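Local atomic coordinates of polymerase X (Deinococcus radiodurans, PDB entry 2W9M), a protein that probably catalyses template-directed addition of deoxyribonucleotides to DNA as a family X polymerase, and carries a zinc-binding PHP domain. Residues A362-S365 / Y370-G373; Q91-L96 / S112-G117. One frame throughout, in Å; residues are numbered along the deposited sequence.

Interaction 1: residues A362-S365 / Y370-G373. With ZN (zinc ion), chain C.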
loop_
_atom_site.group_PDB
_atom_site.type_symbol
_atom_site.label_atom_id
_atom_site.label_comp_id
_atom_site.label_asym_id
_atom_site.label_seq_id
_atom_site.Cartn_x
_atom_site.Cartn_y
_atom_site.Cartn_z
ATOM N N ALA A 362 -10.125 5.714 -11.831
ATOM C CA ALA A 362 -8.755 5.916 -12.311
ATOM C C ALA A 362 -8.081 4.634 -12.803
ATOM O O ALA A 362 -7.088 4.187 -12.230
ATOM C CB ALA A 362 -7.906 6.578 -11.232
ATOM N N ASP A 363 -8.616 4.053 -13.871
ATOM C CA ASP A 363 -8.046 2.840 -14.451
ATOM C C ASP A 363 -6.835 3.171 -15.323
ATOM O O ASP A 363 -6.650 4.321 -15.721
ATOM C CB ASP A 363 -9.118 2.079 -15.244
ATOM C CG ASP A 363 -10.103 1.348 -14.338
ATOM O OD1 ASP A 363 -9.668 0.440 -13.599
ATOM O OD2 ASP A 363 -11.306 1.681 -14.356
ATOM N N HIS A 364 -6.002 2.173 -15.606
ATOM C CA HIS A 364 -4.788 2.403 -16.383
ATOM C C HIS A 364 -5.112 2.739 -17.827
ATOM O O HIS A 364 -6.249 2.586 -18.278
ATOM C CB HIS A 364 -3.875 1.179 -16.368
ATOM C CG HIS A 364 -3.576 0.665 -15.000
ATOM N ND1 HIS A 364 -2.520 1.128 -14.247
ATOM C CD2 HIS A 364 -4.194 -0.275 -14.250
ATOM C CE1 HIS A 364 -2.505 0.496 -13.087
ATOM N NE2 HIS A 364 -3.510 -0.358 -13.063
ATOM N N SER A 365 -4.086 3.163 -18.556
ATOM C CA SER A 365 -4.236 3.558 -19.948
ATOM C C SER A 365 -3.482 2.628 -20.893
ATOM O O SER A 365 -2.669 1.818 -20.455
ATOM C CB SER A 365 -3.735 4.987 -20.122
ATOM O OG SER A 365 -2.479 5.156 -19.497
ATOM N N TYR A 370 -0.123 -5.199 -19.674
ATOM C CA TYR A 370 -0.317 -6.384 -18.847
ATOM C C TYR A 370 -1.282 -6.126 -17.700
ATOM O O TYR A 370 -1.573 -7.023 -16.913
ATOM C CB TYR A 370 1.025 -6.908 -18.331
ATOM C CG TYR A 370 1.956 -7.324 -19.447
ATOM C CD1 TYR A 370 2.894 -6.438 -19.960
ATOM C CD2 TYR A 370 1.877 -8.592 -20.007
ATOM C CE1 TYR A 370 3.739 -6.807 -20.993
ATOM C CE2 TYR A 370 2.718 -8.973 -21.039
ATOM C CZ TYR A 370 3.647 -8.075 -21.527
ATOM O OH TYR A 370 4.486 -8.444 -22.553
ATOM N N ALA A 371 -1.783 -4.898 -17.620
ATOM C CA ALA A 371 -2.757 -4.532 -16.598
ATOM C C ALA A 371 -4.100 -4.164 -17.228
ATOM O O ALA A 371 -4.939 -3.525 -16.596
ATOM C CB ALA A 371 -2.230 -3.391 -15.762
ATOM N N ASN A 372 -4.288 -4.568 -18.483
ATOM C CA ASN A 372 -5.542 -4.352 -19.194
ATOM C C ASN A 372 -5.903 -2.875 -19.320
ATOM O O ASN A 372 -7.050 -2.484 -19.099
ATOM C CB ASN A 372 -6.674 -5.129 -18.511
ATOM C CG ASN A 372 -7.916 -5.242 -19.376
ATOM O OD1 ASN A 372 -7.834 -5.391 -20.597
ATOM N ND2 ASN A 372 -9.081 -5.182 -18.740
ATOM N N GLY A 373 -4.917 -2.060 -19.675
ATOM C CA GLY A 373 -5.114 -0.630 -19.813
ATOM C C GLY A 373 -6.149 -0.283 -20.867
ATOM O O GLY A 373 -6.390 -1.052 -21.789
HETATM ZN ZN ZN C . -3.436 -1.627 -11.437
#
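The CB of Ala371 sits over one face of the His364 imidazole, 4.3 Å from the ring centroid and 22° off its normal, a CH-pi contact. The methyl stands 4.0 Å above the ring plane but is displaced toward the rim, which is why CD2 of His364 is its closest atom. Through NE2, the same ring binds a zinc ion at 2.1 Å. Its CG is anti to the carbonyl carbon and beside the backbone N (chi1 -52°), a torsion that carries the ring past the Ala371 methyl to the metal. Asp339 and His518 also bind this zinc, while the rings of His334 and His428 neighbour His364, the latter edge-to-face.

At the backbone end of His364 the two segments close on each other at Gly373. Its CA lies 3.7 Å from the O of His364 and makes a CA-H...O contact with the O of Ser365 at 3.5 Å, with 155° at the hydrogen. A CB modelled on Gly373 would fall 2.1 Å from that Ser365 O, so this backbone path probably requires glycine. Further out, Ser365 OG is hydrogen-bonded to Asp411 OD2 and to the N of Asp403, and the His364 backbone bonds to that of Leu374.

Topologically, the carboxy-terminal end of the parallel strand 358-364 brings His364 to the metal cluster of the PHP domain. The chain then turns back across that residue before entering helix 376-391, while Tyr370, in the returning loop, packs on helices 83-91 and 10-26.

Interaction 2: residues Q91-L96 / S112-G117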
loop_
_atom_site.group_PDB
_atom_site.type_symbol
_atom_site.label_atom_id
_atom_site.label_comp_id
_atom_site.label_asym_id
_atom_site.label_seq_id
_atom_site.Cartn_x
_atom_site.Cartn_y
_atom_site.Cartn_z
ATOM N N GLN A 91 3.720 -3.171 -13.934
ATOM C CA GLN A 91 2.348 -2.748 -14.198
ATOM C C GLN A 91 1.342 -3.358 -13.232
ATOM O O GLN A 91 0.362 -2.712 -12.851
ATOM C CB GLN A 91 1.958 -3.088 -15.633
ATOM C CG GLN A 91 2.804 -2.380 -16.667
ATOM C CD GLN A 91 2.459 -2.808 -18.069
ATOM O OE1 GLN A 91 1.359 -3.294 -18.323
ATOM N NE2 GLN A 91 3.399 -2.635 -18.991
ATOM N N LEU A 92 1.589 -4.604 -12.840
ATOM C CA LEU A 92 0.658 -5.335 -11.989
ATOM C C LEU A 92 0.646 -4.828 -10.546
ATOM O O LEU A 92 1.646 -4.299 -10.057
ATOM C CB LEU A 92 0.969 -6.831 -12.035
ATOM C CG LEU A 92 0.684 -7.496 -13.386
ATOM C CD1 LEU A 92 1.135 -8.947 -13.379
ATOM C CD2 LEU A 92 -0.797 -7.389 -13.756
ATOM N N PRO A 93 -0.502 -4.974 -9.867
ATOM C CA PRO A 93 -0.654 -4.569 -8.467
ATOM C C PRO A 93 0.240 -5.410 -7.566
ATOM O O PRO A 93 0.449 -6.585 -7.856
ATOM C CB PRO A 93 -2.123 -4.882 -8.168
ATOM C CG PRO A 93 -2.786 -4.988 -9.496
ATOM C CD PRO A 93 -1.749 -5.529 -10.418
ATOM N N PRO A 94 0.756 -4.816 -6.482
ATOM C CA PRO A 94 1.647 -5.491 -5.532
ATOM C C PRO A 94 1.060 -6.794 -4.996
ATOM O O PRO A 94 1.768 -7.794 -4.908
ATOM C CB PRO A 94 1.773 -4.475 -4.397
ATOM C CG PRO A 94 1.540 -3.163 -5.049
ATOM C CD PRO A 94 0.507 -3.417 -6.103
ATOM N N GLY A 95 -0.218 -6.775 -4.639
ATOM C CA GLY A 95 -0.869 -7.943 -4.076
ATOM C C GLY A 95 -1.032 -9.084 -5.063
ATOM O O GLY A 95 -1.062 -10.248 -4.672
ATOM N N LEU A 96 -1.145 -8.757 -6.346
ATOM C CA LEU A 96 -1.247 -9.785 -7.367
ATOM C C LEU A 96 0.107 -10.449 -7.578
ATOM O O LEU A 96 0.190 -11.667 -7.745
ATOM C CB LEU A 96 -1.755 -9.204 -8.683
ATOM C CG LEU A 96 -2.011 -10.238 -9.783
ATOM C CD1 LEU A 96 -3.366 -10.887 -9.579
ATOM C CD2 LEU A 96 -1.936 -9.588 -11.148
ATOM N N SER A 112 -10.058 -15.959 -9.841
ATOM C CA SER A 112 -11.300 -16.051 -9.083
ATOM C C SER A 112 -11.142 -15.456 -7.683
ATOM O O SER A 112 -12.107 -14.955 -7.099
ATOM C CB SER A 112 -11.812 -17.494 -9.020
ATOM O OG SER A 112 -11.199 -18.211 -7.965
ATOM N N LEU A 113 -9.925 -15.510 -7.146
ATOM C CA LEU A 113 -9.639 -14.844 -5.880
ATOM C C LEU A 113 -9.788 -13.336 -6.067
ATOM O O LEU A 113 -10.420 -12.655 -5.256
ATOM C CB LEU A 113 -8.228 -15.180 -5.380
ATOM C CG LEU A 113 -7.940 -16.613 -4.924
ATOM C CD1 LEU A 113 -6.499 -16.741 -4.458
ATOM C CD2 LEU A 113 -8.887 -17.036 -3.823
ATOM N N TRP A 114 -9.215 -12.826 -7.154
ATOM C CA TRP A 114 -9.290 -11.404 -7.467
ATOM C C TRP A 114 -10.745 -10.955 -7.600
ATOM O O TRP A 114 -11.144 -9.952 -7.007
ATOM C CB TRP A 114 -8.513 -11.094 -8.752
ATOM C CG TRP A 114 -7.986 -9.699 -8.822
ATOM C CD1 TRP A 114 -8.489 -8.667 -9.557
ATOM C CD2 TRP A 114 -6.843 -9.178 -8.121
ATOM N NE1 TRP A 114 -7.731 -7.534 -9.359
ATOM C CE2 TRP A 114 -6.721 -7.821 -8.486
ATOM C CE3 TRP A 114 -5.922 -9.729 -7.227
ATOM C CZ2 TRP A 114 -5.701 -7.006 -7.980
ATOM C CZ3 TRP A 114 -4.915 -8.917 -6.726
ATOM C CH2 TRP A 114 -4.814 -7.571 -7.105
ATOM N N LEU A 115 -11.541 -11.702 -8.365
ATOM C CA LEU A 115 -12.941 -11.340 -8.565
ATOM C C LEU A 115 -13.744 -11.486 -7.277
ATOM O O LEU A 115 -14.817 -10.901 -7.136
ATOM C CB LEU A 115 -13.572 -12.177 -9.679
ATOM C CG LEU A 115 -12.976 -12.039 -11.083
ATOM C CD1 LEU A 115 -13.671 -12.995 -12.031
ATOM C CD2 LEU A 115 -13.064 -10.608 -11.594
ATOM N N ALA A 116 -13.215 -12.260 -6.335
ATOM C CA ALA A 116 -13.871 -12.457 -5.045
ATOM C C ALA A 116 -13.441 -11.414 -4.011
ATOM O O ALA A 116 -13.907 -11.435 -2.870
ATOM C CB ALA A 116 -13.600 -13.857 -4.526
ATOM N N GLY A 117 -12.543 -10.515 -4.406
ATOM C CA GLY A 117 -12.103 -9.439 -3.536
ATOM C C GLY A 117 -10.898 -9.770 -2.671
ATOM O O GLY A 117 -10.607 -9.060 -1.703
#
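Trp114 reaches from helix 107-115 onto Pro93 and the first turn of helix 94-99, and its indole makes every side-chain contact between the two segments. With CG anti to the backbone N (chi1 -153°), CB points the ring toward the start of helix 94-99. Beyond CB and CG, the first atom to meet that helix is CD2, near Leu96 CD1. Trp114 CE3 follows at 3.7 Å from Leu96 CD1, a methyl that lies over the six-membered ring in a CH-pi contact, 4.0 Å from its centroid and 27° off the normal. Trp114 CZ3 touches both that methyl and Leu96 CB, the latter at 3.7 Å, and the Leu96 side chain runs at about a right angle to that of the tryptophan. Near the ring plane, the C of Gly95 approaches the CZ3 edge. CH2, at the far end, is shared between Leu96 CB and Pro93 CB. On the adjoining corner, Trp114 CZ2 meets Pro93 CG at 3.9 Å, an oblique apolar approach. The polar NE1 is satisfied by the carbonyl O of Asp339, whose carboxylate is a zinc ligand.

Replacing Trp114 by an alanine is likely to leave a gap beside Pro93 and Leu96 and deprive the Asp339 carbonyl of its indole N-H partner.

Pro93 is the N-cap residue of helix 94-99, and Gly117, at a positive phi of 90°, ends helix 107-115 in a Schellman motif. The contact therefore joins the beginning of one helix to the end of the other, consistent with a helix-hairpin-helix unit. Leu92 and Leu96 also pack on helix 10-26, whereas Pro93 touches the loop residues Asp339 and His518.

Overall arrangement
Interaction 2 comes first along the chain, with its centre 13 Å from that of interaction 1; one lies in the amino-terminal polymerase X region, the other in the PHP domain. Despite that separation in sequence they meet directly: Tyr370 N is 2.8 Å from Gln91 OE1, a probable hydrogen bond, and Tyr370 O packs on Leu92 CD2 at 3.3 Å. Asp339, a partner of both contacts, ties them further. Helices 83-91, 94-99 and 107-115 thus border the zinc centre at the carboxy-terminal ends of the parallel strands, a docking of N-terminal helices against the PHP domain.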